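Side-chain contacts in tryptophan decarboxylase 1 (Oryza sativa subsp. japonica, PDB 6KHO), which catalyses the pyridoxal 5'-phosphate-dependent decarboxylation of L-tryptophan to tryptamine and of 5-hydroxy-L-tryptophan to serotonin: residues 59-62 with 63-67; 87-90 with 91-94; 143-146 with 147-150; 388-391 with 392-396. All coordinates share one frame; numbering follows the deposited sequence.

The four contacts follow one another along the chain and form two neighbouring pairs. Contact 1, on helix 61-65, and contact 2, at the end of helix 77-88, have centres about 12 Å apart and touch through S87, whose OG lies 2.6 Å from E65 OE1. Contact 3, on helix 133-149, and contact 4, on helix 386-420, are also about 12 Å apart between centres, and W145 CH2 comes within 3.4 Å of W390 NE1. The pairs are well separated: contacts 1 and 3 lie about 45 Å apart between centres, on opposite sides of the chain's centre. All four touch the second subunit, which places these local helix contacts at the interface of the homodimer.

Contact 1: 59-62 with 63-67; sequences PGYL and QDELR
Y61 with E65 and L62 with L66 are i to i+4 pairs, the first on the short helix 61-65, N-capped by G60, and the second running to the residue just after it. The E65 carboxylate comes to the edge of the Y61 ring, with E65 OE2 3.7 Å from Y61 CD2 and near the ring plane, yet its own plane is turned 78° against the ring. The ring stands there because Y61 CG lies between the backbone N and the carbonyl carbon (chi1 90°), a placement that also sets one ring face over L62 CB. Both polar ends reach S87 of helix 77-88: Y61 OH is hydrogen-bonded to S87 O, and E65 OE1 to S87 OG. L62 and L66 meet obliquely through their branches, L62 CD1 to L66 CD1 at 3.7 Å, and L66 also packs on M138 of the second subunit. On the N-terminal side, D64 OD2 lies 3.5 Å from G60 O, two acceptors brought close beside R159 of the second subunit, which forms a salt bridge with D64 OD1 and a hydrogen bond with G60 O. L66 N donates to L62 O at 2.8 Å, bent at the hydrogen (138°).

Contact 2: 87-90 with 91-94; sequences SVVP and GMTH
The bond from G91 N to V88 O, 2.9 Å long and spanning only three residues, marks the change to a tighter winding, since S87 O, one residue earlier, lies 4.2 Å from G91 N, too far for the i to i+4 bond that another alpha-helical turn would make. The V88 side chain meanwhile packs on M138 of the second subunit. V89 repeats the pattern, its O receiving M92 N at 3.2 Å in a bond that is nearly straight at the hydrogen (164°). The H94 ring approaches the same oxygen, with H94 CE1 3.6 Å from V89 O. The H94 side chain crosses that of V89 at about a right angle, H94 CE1 lying 4.0 Å from V89 CG1. H94 ND1 is hydrogen-bonded to Y44 OH of helix 27-47. M92 brings its SD to 3.8 Å from V89 CA and 4.3 Å from V89 CG2, before the chain bends at chi3 (60°). The thioether side chain also packs on Y44 and on M122 of the second subunit, so an alanine here would probably open a gap between V89, Y44 and the neighbouring chain. P90 has no N-H to give, and its ring flanks the G91 amide. Successive i to i+3 bonds of this kind are characteristic of a 3-10 turn at a helix C-terminus, here following helix 77-88 and leading into a loop at the dimer interface.

Contact 3: 143-146 with 147-150; sequences LDWL and AQML
This is an i to i+3 and i to i+4 side-chain contact in the last turns of helix 133-149, where D144 meets Q148 on one flank and L146 meets M149 and L150 on another. The polar pair is a hydrogen bond from Q148 NE2 to D144 OD1 of 2.8 Å. The amide donates within its own plane and meets the oxygen nearly along the C-O direction, while amide and carboxylate planes stand 76° apart. D144 reaches forward along the helix because its CG is anti to the backbone N (chi1 -163°). Q148 NE2 has a second acceptor, A68 O of the second subunit, and W145 NE1 binds R67 O of that subunit, so this flank belongs to the dimer interface. L146 turns instead to the mixed seven-stranded sheet of the large domain of fold type I PLP enzymes, packing on M326 and C340. L146 CD1 touches M149 CE at 3.6 Å, the two side chains crossing at about a right angle. M149 brings its methyl back by bending at chi3 (-58°) and packs as well on M393 of helix 386-420. L150 also packs on M326, and its CD1 lies 4.0 Å from L146 CG.

Contact 4: 388-391 with 392-396; sequences KLWM and VMRTY
K388 to V392, L389 to M393, W390 to R394 and M391 to T395 are joined by consecutive i to i+4 backbone bonds, the alpha-helical pattern of the long helix 386-420. M391 O is gripped twice: T395 N donates at 3.0 Å and T395 OG1 at 2.8 Å, the hydroxyl set beside its own backbone N (chi1 -52°). The same hydroxyl is also hydrogen-bonded with T80 OG1 of the second subunit. W390 and R394 lie side by side, pointing the same way. R394 CB sits over one face of the indole, 4.0 Å from the centroid of its five-membered ring and 21° off the normal, a CH-pi contact, and R394 CG follows at 3.9 Å from W390 CZ2. The helix lies against helix 133-149 in the fold type I PLP-enzyme architecture, W390 meeting the W145 ring, while the R394 guanidinium leads away to a salt bridge with E83 of the second subunit. An alanine in place of W390 would probably leave the aliphatic part of R394 without its supporting face and W145 without its ring partner. Near W145, M393 bends at chi3 and brings its CE to 4.0 Å from L389 CG.

Contact 1: 59-62 with 63-67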
ATOM      1  N   PRO A  59     -11.845 -13.763 -20.315  1.00 42.93           N
ATOM      2  CA  PRO A  59     -10.568 -13.052 -20.198  1.00 42.19           C
ATOM      3  C   PRO A  59     -10.245 -12.300 -21.482  1.00 45.79           C
ATOM      4  O   PRO A  59     -10.332 -12.852 -22.579  1.00 43.62           O
ATOM      5  CB  PRO A  59      -9.561 -14.179 -19.935  1.00 46.00           C
ATOM      6  CG  PRO A  59     -10.366 -15.271 -19.335  1.00 45.45           C
ATOM      7  CD  PRO A  59     -11.738 -15.179 -19.929  1.00 43.26           C
ATOM      8  N   GLY A  60      -9.885 -11.022 -21.341  1.00 38.54           N
ATOM      9  CA  GLY A  60      -9.536 -10.191 -22.472  1.00 37.70           C
ATOM     10  C   GLY A  60     -10.644  -9.296 -22.989  1.00 36.30           C
ATOM     11  O   GLY A  60     -10.393  -8.490 -23.889  1.00 33.83           O
ATOM     12  N   TYR A  61     -11.851  -9.393 -22.436  1.00 34.70           N
ATOM     13  CA  TYR A  61     -12.965  -8.618 -22.968  1.00 38.75           C
ATOM     14  C   TYR A  61     -12.722  -7.115 -22.863  1.00 37.82           C
ATOM     15  O   TYR A  61     -13.186  -6.350 -23.722  1.00 34.58           O
ATOM     16  CB  TYR A  61     -14.258  -9.000 -22.238  1.00 39.21           C
ATOM     17  CG  TYR A  61     -14.520  -8.167 -21.006  1.00 39.04           C
ATOM     18  CD1 TYR A  61     -13.961  -8.510 -19.778  1.00 38.19           C
ATOM     19  CD2 TYR A  61     -15.319  -7.033 -21.072  1.00 38.60           C
ATOM     20  CE1 TYR A  61     -14.199  -7.747 -18.648  1.00 36.98           C
ATOM     21  CE2 TYR A  61     -15.556  -6.258 -19.954  1.00 36.63           C
ATOM     22  CZ  TYR A  61     -14.998  -6.618 -18.746  1.00 37.97           C
ATOM     23  OH  TYR A  61     -15.244  -5.837 -17.642  1.00 34.73           O
ATOM     24  N   LEU A  62     -11.989  -6.668 -21.831  1.00 35.31           N
ATOM     25  CA  LEU A  62     -11.991  -5.243 -21.503  1.00 33.67           C
ATOM     26  C   LEU A  62     -11.279  -4.426 -22.570  1.00 32.10           C
ATOM     27  O   LEU A  62     -11.824  -3.430 -23.064  1.00 30.01           O
ATOM     28  CB  LEU A  62     -11.359  -4.995 -20.129  1.00 32.11           C
ATOM     29  CG  LEU A  62     -11.631  -3.552 -19.675  1.00 33.87           C
ATOM     30  CD1 LEU A  62     -13.138  -3.339 -19.508  1.00 31.48           C
ATOM     31  CD2 LEU A  62     -10.886  -3.185 -18.385  1.00 30.91           C
ATOM     32  N   GLN A  63     -10.054  -4.818 -22.933  1.00 29.07           N
ATOM     33  CA  GLN A  63      -9.361  -4.099 -23.994  1.00 33.85           C
ATOM     34  C   GLN A  63     -10.132  -4.152 -25.317  1.00 35.89           C
ATOM     35  O   GLN A  63     -10.046  -3.213 -26.117  1.00 32.01           O
ATOM     36  CB  GLN A  63      -7.951  -4.647 -24.183  1.00 34.66           C
ATOM     37  CG  GLN A  63      -7.174  -3.890 -25.253  1.00 35.12           C
ATOM     38  CD  GLN A  63      -5.700  -4.255 -25.335  1.00 43.85           C
ATOM     39  OE1 GLN A  63      -4.937  -4.036 -24.390  1.00 39.95           O
ATOM     40  NE2 GLN A  63      -5.284  -4.787 -26.488  1.00 42.14           N
ATOM     41  N   ASP A  64     -10.867  -5.236 -25.577  1.00 36.10           N
ATOM     42  CA  ASP A  64     -11.740  -5.264 -26.752  1.00 37.78           C
ATOM     43  C   ASP A  64     -12.722  -4.098 -26.733  1.00 35.18           C
ATOM     44  O   ASP A  64     -12.901  -3.414 -27.748  1.00 42.05           O
ATOM     45  CB  ASP A  64     -12.506  -6.588 -26.827  1.00 36.90           C
ATOM     46  CG  ASP A  64     -11.602  -7.784 -27.103  1.00 40.00           C
ATOM     47  OD1 ASP A  64     -10.443  -7.583 -27.517  1.00 45.42           O
ATOM     48  OD2 ASP A  64     -12.066  -8.924 -26.908  1.00 39.07           O
ATOM     49  N   GLU A  65     -13.354  -3.845 -25.581  1.00 36.17           N
ATOM     50  CA  GLU A  65     -14.400  -2.825 -25.482  1.00 35.28           C
ATOM     51  C   GLU A  65     -13.824  -1.420 -25.347  1.00 38.02           C
ATOM     52  O   GLU A  65     -14.133  -0.532 -26.146  1.00 38.22           O
ATOM     53  CB  GLU A  65     -15.309  -3.128 -24.305  1.00 34.67           C
ATOM     54  CG  GLU A  65     -16.075  -4.388 -24.501  1.00 36.53           C
ATOM     55  CD  GLU A  65     -17.160  -4.523 -23.500  1.00 38.24           C
ATOM     56  OE1 GLU A  65     -17.417  -3.533 -22.786  1.00 44.98           O
ATOM     57  OE2 GLU A  65     -17.762  -5.605 -23.431  1.00 41.53           O
ATOM     58  N   LEU A  66     -13.012  -1.178 -24.324  1.00 39.25           N
ATOM     59  CA  LEU A  66     -12.244   0.054 -24.348  1.00 32.80           C
ATOM     60  C   LEU A  66     -11.231  -0.108 -25.466  1.00 33.61           C
ATOM     61  O   LEU A  66     -11.255  -1.091 -26.197  1.00 46.40           O
ATOM     62  CB  LEU A  66     -11.671   0.332 -22.961  1.00 31.32           C
ATOM     63  CG  LEU A  66     -12.714   0.005 -21.887  1.00 34.36           C
ATOM     64  CD1 LEU A  66     -12.131   0.080 -20.487  1.00 34.73           C
ATOM     65  CD2 LEU A  66     -13.931   0.907 -22.001  1.00 37.82           C
ATOM     66  N   ARG A  67     -10.348   0.818 -25.695  1.00 35.81           N
ATOM     67  CA  ARG A  67      -9.491   0.452 -26.816  1.00 37.71           C
ATOM     68  C   ARG A  67      -8.133  -0.029 -26.329  1.00 36.43           C
ATOM     69  O   ARG A  67      -7.856  -0.053 -25.134  1.00 34.65           O
ATOM     70  CB  ARG A  67      -9.349   1.604 -27.795  1.00 30.97           C
ATOM     71  CG  ARG A  67     -10.508   1.713 -28.720  1.00 34.53           C
ATOM     72  CD  ARG A  67     -10.170   2.808 -29.685  1.00 32.29           C
ATOM     73  NE  ARG A  67     -11.333   3.319 -30.347  1.00 38.40           N
ATOM     74  CZ  ARG A  67     -11.267   4.278 -31.257  1.00 32.16           C
ATOM     75  NH1 ARG A  67     -10.088   4.792 -31.581  1.00 33.50           N
ATOM     76  NH2 ARG A  67     -12.369   4.703 -31.826  1.00 38.54           N
TER

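Contact 2: 87-90 with 91-94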
ATOM      1  N   SER A  87     -18.927  -1.050 -19.417  1.00 34.70           N
ATOM      2  CA  SER A  87     -17.865  -2.017 -19.646  1.00 33.81           C
ATOM      3  C   SER A  87     -17.191  -2.517 -18.378  1.00 35.45           C
ATOM      4  O   SER A  87     -16.715  -3.655 -18.359  1.00 37.12           O
ATOM      5  CB  SER A  87     -16.798  -1.417 -20.565  1.00 35.21           C
ATOM      6  OG  SER A  87     -17.346  -1.118 -21.838  1.00 39.80           O
ATOM      7  N   VAL A  88     -17.141  -1.711 -17.318  1.00 32.53           N
ATOM      8  CA  VAL A  88     -16.470  -2.120 -16.086  1.00 33.38           C
ATOM      9  C   VAL A  88     -17.430  -2.875 -15.171  1.00 34.54           C
ATOM     10  O   VAL A  88     -17.191  -4.042 -14.835  1.00 34.64           O
ATOM     11  CB  VAL A  88     -15.863  -0.901 -15.367  1.00 33.35           C
ATOM     12  CG1 VAL A  88     -15.248  -1.319 -14.025  1.00 34.89           C
ATOM     13  CG2 VAL A  88     -14.852  -0.189 -16.274  1.00 32.85           C
ATOM     14  N   VAL A  89     -18.514  -2.224 -14.757  1.00 31.38           N
ATOM     15  CA  VAL A  89     -19.470  -2.814 -13.815  1.00 33.17           C
ATOM     16  C   VAL A  89     -19.969  -4.193 -14.253  1.00 38.69           C
ATOM     17  O   VAL A  89     -20.118  -5.078 -13.395  1.00 38.32           O
ATOM     18  CB  VAL A  89     -20.662  -1.869 -13.576  1.00 40.45           C
ATOM     19  CG1 VAL A  89     -21.761  -2.570 -12.788  1.00 39.63           C
ATOM     20  CG2 VAL A  89     -20.215  -0.607 -12.848  1.00 34.73           C
ATOM     21  N   PRO A  90     -20.278  -4.435 -15.539  1.00 37.43           N
ATOM     22  CA  PRO A  90     -20.763  -5.775 -15.919  1.00 41.05           C
ATOM     23  C   PRO A  90     -19.704  -6.862 -15.835  1.00 40.89           C
ATOM     24  O   PRO A  90     -20.061  -8.047 -15.825  1.00 40.27           O
ATOM     25  CB  PRO A  90     -21.252  -5.577 -17.363  1.00 41.96           C
ATOM     26  CG  PRO A  90     -21.552  -4.107 -17.450  1.00 41.31           C
ATOM     27  CD  PRO A  90     -20.444  -3.486 -16.655  1.00 37.38           C
ATOM     28  N   GLY A  91     -18.422  -6.506 -15.784  1.00 37.14           N
ATOM     29  CA  GLY A  91     -17.348  -7.465 -15.623  1.00 36.88           C
ATOM     30  C   GLY A  91     -16.830  -7.599 -14.208  1.00 35.98           C
ATOM     31  O   GLY A  91     -15.826  -8.288 -13.993  1.00 37.11           O
ATOM     32  N   MET A  92     -17.486  -6.973 -13.235  1.00 36.59           N
ATOM     33  CA  MET A  92     -17.093  -7.041 -11.834  1.00 36.58           C
ATOM     34  C   MET A  92     -17.688  -8.255 -11.144  1.00 36.57           C
ATOM     35  O   MET A  92     -18.803  -8.679 -11.448  1.00 35.41           O
ATOM     36  CB  MET A  92     -17.585  -5.813 -11.072  1.00 34.92           C
ATOM     37  CG  MET A  92     -16.749  -4.583 -11.162  1.00 39.32           C
ATOM     38  SD  MET A  92     -17.785  -3.255 -10.490  1.00 54.28           S
ATOM     39  CE  MET A  92     -18.079  -3.835  -8.819  1.00 42.77           C
ATOM     40  N   THR A  93     -16.952  -8.772 -10.161  1.00 32.41           N
ATOM     41  CA  THR A  93     -17.533  -9.580  -9.097  1.00 34.15           C
ATOM     42  C   THR A  93     -17.979  -8.633  -7.985  1.00 34.64           C
ATOM     43  O   THR A  93     -17.190  -7.800  -7.529  1.00 33.20           O
ATOM     44  CB  THR A  93     -16.503 -10.584  -8.576  1.00 33.88           C
ATOM     45  OG1 THR A  93     -16.185 -11.502  -9.624  1.00 35.91           O
ATOM     46  CG2 THR A  93     -17.013 -11.321  -7.341  1.00 30.23           C
ATOM     47  N   HIS A  94     -19.230  -8.750  -7.549  1.00 31.09           N
ATOM     48  CA  HIS A  94     -19.799  -7.727  -6.666  1.00 32.96           C
ATOM     49  C   HIS A  94     -19.576  -8.104  -5.206  1.00 31.00           C
ATOM     50  O   HIS A  94     -20.418  -8.723  -4.551  1.00 29.97           O
ATOM     51  CB  HIS A  94     -21.264  -7.499  -7.003  1.00 34.87           C
ATOM     52  CG  HIS A  94     -21.450  -6.943  -8.382  1.00 34.69           C
ATOM     53  ND1 HIS A  94     -21.121  -5.642  -8.707  1.00 32.11           N
ATOM     54  CD2 HIS A  94     -21.861  -7.530  -9.534  1.00 34.00           C
ATOM     55  CE1 HIS A  94     -21.352  -5.445  -9.996  1.00 39.18           C
ATOM     56  NE2 HIS A  94     -21.795  -6.576 -10.521  1.00 34.42           N
TER

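Contact 3: 143-146 with 147-150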
ATOM      1  N   LEU A 143      -5.212   4.480  16.203  1.00 24.02           N
ATOM      2  CA  LEU A 143      -4.660   3.216  16.688  1.00 25.29           C
ATOM      3  C   LEU A 143      -4.913   3.043  18.179  1.00 25.80           C
ATOM      4  O   LEU A 143      -5.265   1.950  18.640  1.00 25.18           O
ATOM      5  CB  LEU A 143      -3.164   3.156  16.395  1.00 25.11           C
ATOM      6  CG  LEU A 143      -2.799   2.895  14.936  1.00 29.49           C
ATOM      7  CD1 LEU A 143      -1.373   3.347  14.665  1.00 26.32           C
ATOM      8  CD2 LEU A 143      -3.003   1.401  14.611  1.00 25.85           C
ATOM      9  N   ASP A 144      -4.719   4.113  18.944  1.00 27.61           N
ATOM     10  CA  ASP A 144      -4.947   4.064  20.383  1.00 28.03           C
ATOM     11  C   ASP A 144      -6.410   3.782  20.708  1.00 30.04           C
ATOM     12  O   ASP A 144      -6.709   2.968  21.588  1.00 26.55           O
ATOM     13  CB  ASP A 144      -4.498   5.377  21.010  1.00 29.57           C
ATOM     14  CG  ASP A 144      -4.309   5.260  22.498  1.00 40.90           C
ATOM     15  OD1 ASP A 144      -5.289   5.461  23.247  1.00 41.96           O
ATOM     16  OD2 ASP A 144      -3.184   4.931  22.907  1.00 48.51           O
ATOM     17  N   TRP A 145      -7.337   4.472  20.028  1.00 25.45           N
ATOM     18  CA  TRP A 145      -8.757   4.209  20.239  1.00 25.92           C
ATOM     19  C   TRP A 145      -9.096   2.753  19.957  1.00 26.62           C
ATOM     20  O   TRP A 145      -9.831   2.121  20.721  1.00 29.21           O
ATOM     21  CB  TRP A 145      -9.614   5.102  19.337  1.00 24.89           C
ATOM     22  CG  TRP A 145      -9.792   6.526  19.761  1.00 28.77           C
ATOM     23  CD1 TRP A 145      -9.074   7.228  20.693  1.00 28.56           C
ATOM     24  CD2 TRP A 145     -10.762   7.439  19.229  1.00 26.15           C
ATOM     25  NE1 TRP A 145      -9.546   8.523  20.769  1.00 27.38           N
ATOM     26  CE2 TRP A 145     -10.583   8.672  19.884  1.00 28.27           C
ATOM     27  CE3 TRP A 145     -11.769   7.325  18.265  1.00 24.48           C
ATOM     28  CZ2 TRP A 145     -11.379   9.790  19.600  1.00 28.58           C
ATOM     29  CZ3 TRP A 145     -12.557   8.426  17.987  1.00 27.16           C
ATOM     30  CH2 TRP A 145     -12.354   9.646  18.651  1.00 27.62           C
ATOM     31  N   LEU A 146      -8.619   2.222  18.827  1.00 24.19           N
ATOM     32  CA  LEU A 146      -8.898   0.822  18.490  1.00 26.76           C
ATOM     33  C   LEU A 146      -8.283  -0.131  19.516  1.00 28.23           C
ATOM     34  O   LEU A 146      -8.900  -1.142  19.893  1.00 26.62           O
ATOM     35  CB  LEU A 146      -8.369   0.505  17.088  1.00 23.04           C
ATOM     36  CG  LEU A 146      -8.496  -0.959  16.635  1.00 26.10           C
ATOM     37  CD1 LEU A 146      -9.967  -1.417  16.639  1.00 24.52           C
ATOM     38  CD2 LEU A 146      -7.879  -1.128  15.244  1.00 27.97           C
ATOM     39  N   ALA A 147      -7.065   0.169  19.973  1.00 27.81           N
ATOM     40  CA  ALA A 147      -6.455  -0.644  21.020  1.00 27.63           C
ATOM     41  C   ALA A 147      -7.308  -0.638  22.287  1.00 30.13           C
ATOM     42  O   ALA A 147      -7.398  -1.653  22.989  1.00 30.41           O
ATOM     43  CB  ALA A 147      -5.036  -0.150  21.311  1.00 28.18           C
ATOM     44  N   GLN A 148      -7.952   0.493  22.592  1.00 31.35           N
ATOM     45  CA  GLN A 148      -8.855   0.540  23.744  1.00 31.09           C
ATOM     46  C   GLN A 148     -10.085  -0.327  23.515  1.00 33.11           C
ATOM     47  O   GLN A 148     -10.497  -1.073  24.410  1.00 32.72           O
ATOM     48  CB  GLN A 148      -9.282   1.976  24.045  1.00 30.34           C
ATOM     49  CG  GLN A 148      -8.176   2.880  24.546  1.00 29.84           C
ATOM     50  CD  GLN A 148      -8.651   4.305  24.752  1.00 34.67           C
ATOM     51  OE1 GLN A 148      -9.672   4.542  25.396  1.00 31.79           O
ATOM     52  NE2 GLN A 148      -7.918   5.265  24.192  1.00 31.08           N
ATOM     53  N   MET A 149     -10.692  -0.241  22.325  1.00 31.86           N
ATOM     54  CA  MET A 149     -11.832  -1.108  22.016  1.00 31.28           C
ATOM     55  C   MET A 149     -11.455  -2.583  22.138  1.00 33.38           C
ATOM     56  O   MET A 149     -12.234  -3.392  22.663  1.00 31.00           O
ATOM     57  CB  MET A 149     -12.362  -0.817  20.610  1.00 28.60           C
ATOM     58  CG  MET A 149     -12.855   0.607  20.389  1.00 32.52           C
ATOM     59  SD  MET A 149     -14.039   0.730  19.031  1.00 35.03           S
ATOM     60  CE  MET A 149     -13.099   0.081  17.642  1.00 33.07           C
ATOM     61  N   LEU A 150     -10.273  -2.952  21.645  1.00 29.26           N
ATOM     62  CA  LEU A 150      -9.803  -4.332  21.698  1.00 31.10           C
ATOM     63  C   LEU A 150      -9.320  -4.734  23.079  1.00 35.21           C
ATOM     64  O   LEU A 150      -9.000  -5.911  23.290  1.00 34.90           O
ATOM     65  CB  LEU A 150      -8.653  -4.547  20.714  1.00 29.95           C
ATOM     66  CG  LEU A 150      -8.969  -4.424  19.226  1.00 32.61           C
ATOM     67  CD1 LEU A 150      -7.673  -4.400  18.418  1.00 30.11           C
ATOM     68  CD2 LEU A 150      -9.846  -5.579  18.807  1.00 33.52           C
TER

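Contact 4: 388-391 with 392-396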
ATOM      1  N   LYS A 388     -10.026   7.781   7.805  1.00 22.88           N
ATOM      2  CA  LYS A 388     -11.241   6.980   7.663  1.00 25.76           C
ATOM      3  C   LYS A 388     -11.477   6.112   8.891  1.00 26.25           C
ATOM      4  O   LYS A 388     -12.626   5.922   9.307  1.00 26.05           O
ATOM      5  CB  LYS A 388     -11.186   6.122   6.396  1.00 26.04           C
ATOM      6  CG  LYS A 388     -10.099   5.054   6.382  1.00 25.56           C
ATOM      7  CD  LYS A 388     -10.115   4.307   5.053  1.00 29.38           C
ATOM      8  CE  LYS A 388      -8.804   3.565   4.819  1.00 29.28           C
ATOM      9  NZ  LYS A 388      -8.822   2.845   3.503  1.00 30.57           N
ATOM     10  N   LEU A 389     -10.403   5.591   9.499  1.00 24.36           N
ATOM     11  CA  LEU A 389     -10.574   4.768  10.695  1.00 25.38           C
ATOM     12  C   LEU A 389     -11.112   5.596  11.864  1.00 25.47           C
ATOM     13  O   LEU A 389     -12.016   5.152  12.585  1.00 23.03           O
ATOM     14  CB  LEU A 389      -9.248   4.104  11.068  1.00 23.86           C
ATOM     15  CG  LEU A 389      -9.346   3.097  12.209  1.00 28.69           C
ATOM     16  CD1 LEU A 389     -10.491   2.107  11.977  1.00 27.62           C
ATOM     17  CD2 LEU A 389      -7.996   2.371  12.418  1.00 27.24           C
ATOM     18  N   TRP A 390     -10.577   6.805  12.058  1.00 25.47           N
ATOM     19  CA  TRP A 390     -11.113   7.696  13.090  1.00 25.41           C
ATOM     20  C   TRP A 390     -12.564   8.076  12.793  1.00 25.57           C
ATOM     21  O   TRP A 390     -13.409   8.091  13.695  1.00 25.89           O
ATOM     22  CB  TRP A 390     -10.237   8.945  13.204  1.00 25.03           C
ATOM     23  CG  TRP A 390     -10.863  10.052  14.004  1.00 26.32           C
ATOM     24  CD1 TRP A 390     -10.977  10.122  15.363  1.00 25.92           C
ATOM     25  CD2 TRP A 390     -11.480  11.243  13.485  1.00 26.15           C
ATOM     26  NE1 TRP A 390     -11.634  11.280  15.723  1.00 30.55           N
ATOM     27  CE2 TRP A 390     -11.956  11.984  14.590  1.00 25.63           C
ATOM     28  CE3 TRP A 390     -11.693  11.742  12.192  1.00 24.45           C
ATOM     29  CZ2 TRP A 390     -12.606  13.214  14.447  1.00 26.25           C
ATOM     30  CZ3 TRP A 390     -12.334  12.979  12.049  1.00 27.63           C
ATOM     31  CH2 TRP A 390     -12.786  13.696  13.176  1.00 28.16           C
ATOM     32  N   MET A 391     -12.881   8.358  11.530  1.00 24.97           N
ATOM     33  CA  MET A 391     -14.247   8.769  11.200  1.00 26.86           C
ATOM     34  C   MET A 391     -15.256   7.663  11.492  1.00 29.69           C
ATOM     35  O   MET A 391     -16.392   7.941  11.899  1.00 26.34           O
ATOM     36  CB  MET A 391     -14.321   9.178   9.741  1.00 25.39           C
ATOM     37  CG  MET A 391     -13.807  10.580   9.497  1.00 22.82           C
ATOM     38  SD  MET A 391     -14.496  11.231   7.967  1.00 31.40           S
ATOM     39  CE  MET A 391     -13.880  12.911   8.052  1.00 31.89           C
ATOM     40  N   VAL A 392     -14.871   6.408  11.267  1.00 26.91           N
ATOM     41  CA  VAL A 392     -15.763   5.290  11.568  1.00 28.30           C
ATOM     42  C   VAL A 392     -16.042   5.228  13.069  1.00 29.69           C
ATOM     43  O   VAL A 392     -17.202   5.144  13.499  1.00 28.91           O
ATOM     44  CB  VAL A 392     -15.158   3.970  11.045  1.00 28.76           C
ATOM     45  CG1 VAL A 392     -15.837   2.769  11.699  1.00 30.36           C
ATOM     46  CG2 VAL A 392     -15.279   3.907   9.528  1.00 25.37           C
ATOM     47  N   MET A 393     -14.986   5.263  13.885  1.00 24.99           N
ATOM     48  CA  MET A 393     -15.167   5.199  15.333  1.00 28.63           C
ATOM     49  C   MET A 393     -15.857   6.450  15.870  1.00 27.09           C
ATOM     50  O   MET A 393     -16.733   6.354  16.740  1.00 26.40           O
ATOM     51  CB  MET A 393     -13.819   5.004  16.035  1.00 25.87           C
ATOM     52  CG  MET A 393     -13.266   3.579  15.963  1.00 29.05           C
ATOM     53  SD  MET A 393     -11.634   3.376  16.735  1.00 28.66           S
ATOM     54  CE  MET A 393     -10.607   4.437  15.705  1.00 24.76           C
ATOM     55  N   ARG A 394     -15.477   7.632  15.368  1.00 27.46           N
ATOM     56  CA  ARG A 394     -16.042   8.882  15.880  1.00 29.77           C
ATOM     57  C   ARG A 394     -17.523   9.015  15.534  1.00 28.02           C
ATOM     58  O   ARG A 394     -18.308   9.525  16.340  1.00 31.13           O
ATOM     59  CB  ARG A 394     -15.265  10.088  15.335  1.00 27.46           C
ATOM     60  CG  ARG A 394     -15.787  11.474  15.806  1.00 27.48           C
ATOM     61  CD  ARG A 394     -15.723  11.533  17.332  1.00 34.00           C
ATOM     62  NE  ARG A 394     -15.985  12.847  17.924  1.00 33.04           N
ATOM     63  CZ  ARG A 394     -17.018  13.101  18.716  1.00 34.42           C
ATOM     64  NH1 ARG A 394     -17.896  12.143  18.965  1.00 38.48           N
ATOM     65  NH2 ARG A 394     -17.184  14.309  19.242  1.00 33.83           N
ATOM     66  N   THR A 395     -17.930   8.572  14.345  1.00 26.46           N
ATOM     67  CA  THR A 395     -19.317   8.780  13.937  1.00 29.20           C
ATOM     68  C   THR A 395     -20.241   7.714  14.529  1.00 30.67           C
ATOM     69  O   THR A 395     -21.324   8.038  15.029  1.00 30.36           O
ATOM     70  CB  THR A 395     -19.422   8.802  12.404  1.00 29.94           C
ATOM     71  OG1 THR A 395     -18.483   9.745  11.866  1.00 26.46           O
ATOM     72  CG2 THR A 395     -20.839   9.202  11.948  1.00 28.20           C
ATOM     73  N   TYR A 396     -19.830   6.446  14.495  1.00 27.76           N
ATOM     74  CA  TYR A 396     -20.710   5.349  14.900  1.00 27.89           C
ATOM     75  C   TYR A 396     -20.589   4.990  16.381  1.00 30.56           C
ATOM     76  O   TYR A 396     -21.598   4.642  17.005  1.00 30.23           O
ATOM     77  CB  TYR A 396     -20.438   4.114  14.043  1.00 27.17           C
ATOM     78  CG  TYR A 396     -20.612   4.394  12.567  1.00 26.63           C
ATOM     79  CD1 TYR A 396     -21.707   5.122  12.104  1.00 31.49           C
ATOM     80  CD2 TYR A 396     -19.675   3.959  11.639  1.00 29.00           C
ATOM     81  CE1 TYR A 396     -21.870   5.399  10.755  1.00 29.21           C
ATOM     82  CE2 TYR A 396     -19.831   4.224  10.278  1.00 28.94           C
ATOM     83  CZ  TYR A 396     -20.935   4.939   9.853  1.00 29.56           C
ATOM     84  OH  TYR A 396     -21.090   5.196   8.518  1.00 29.20           O
TER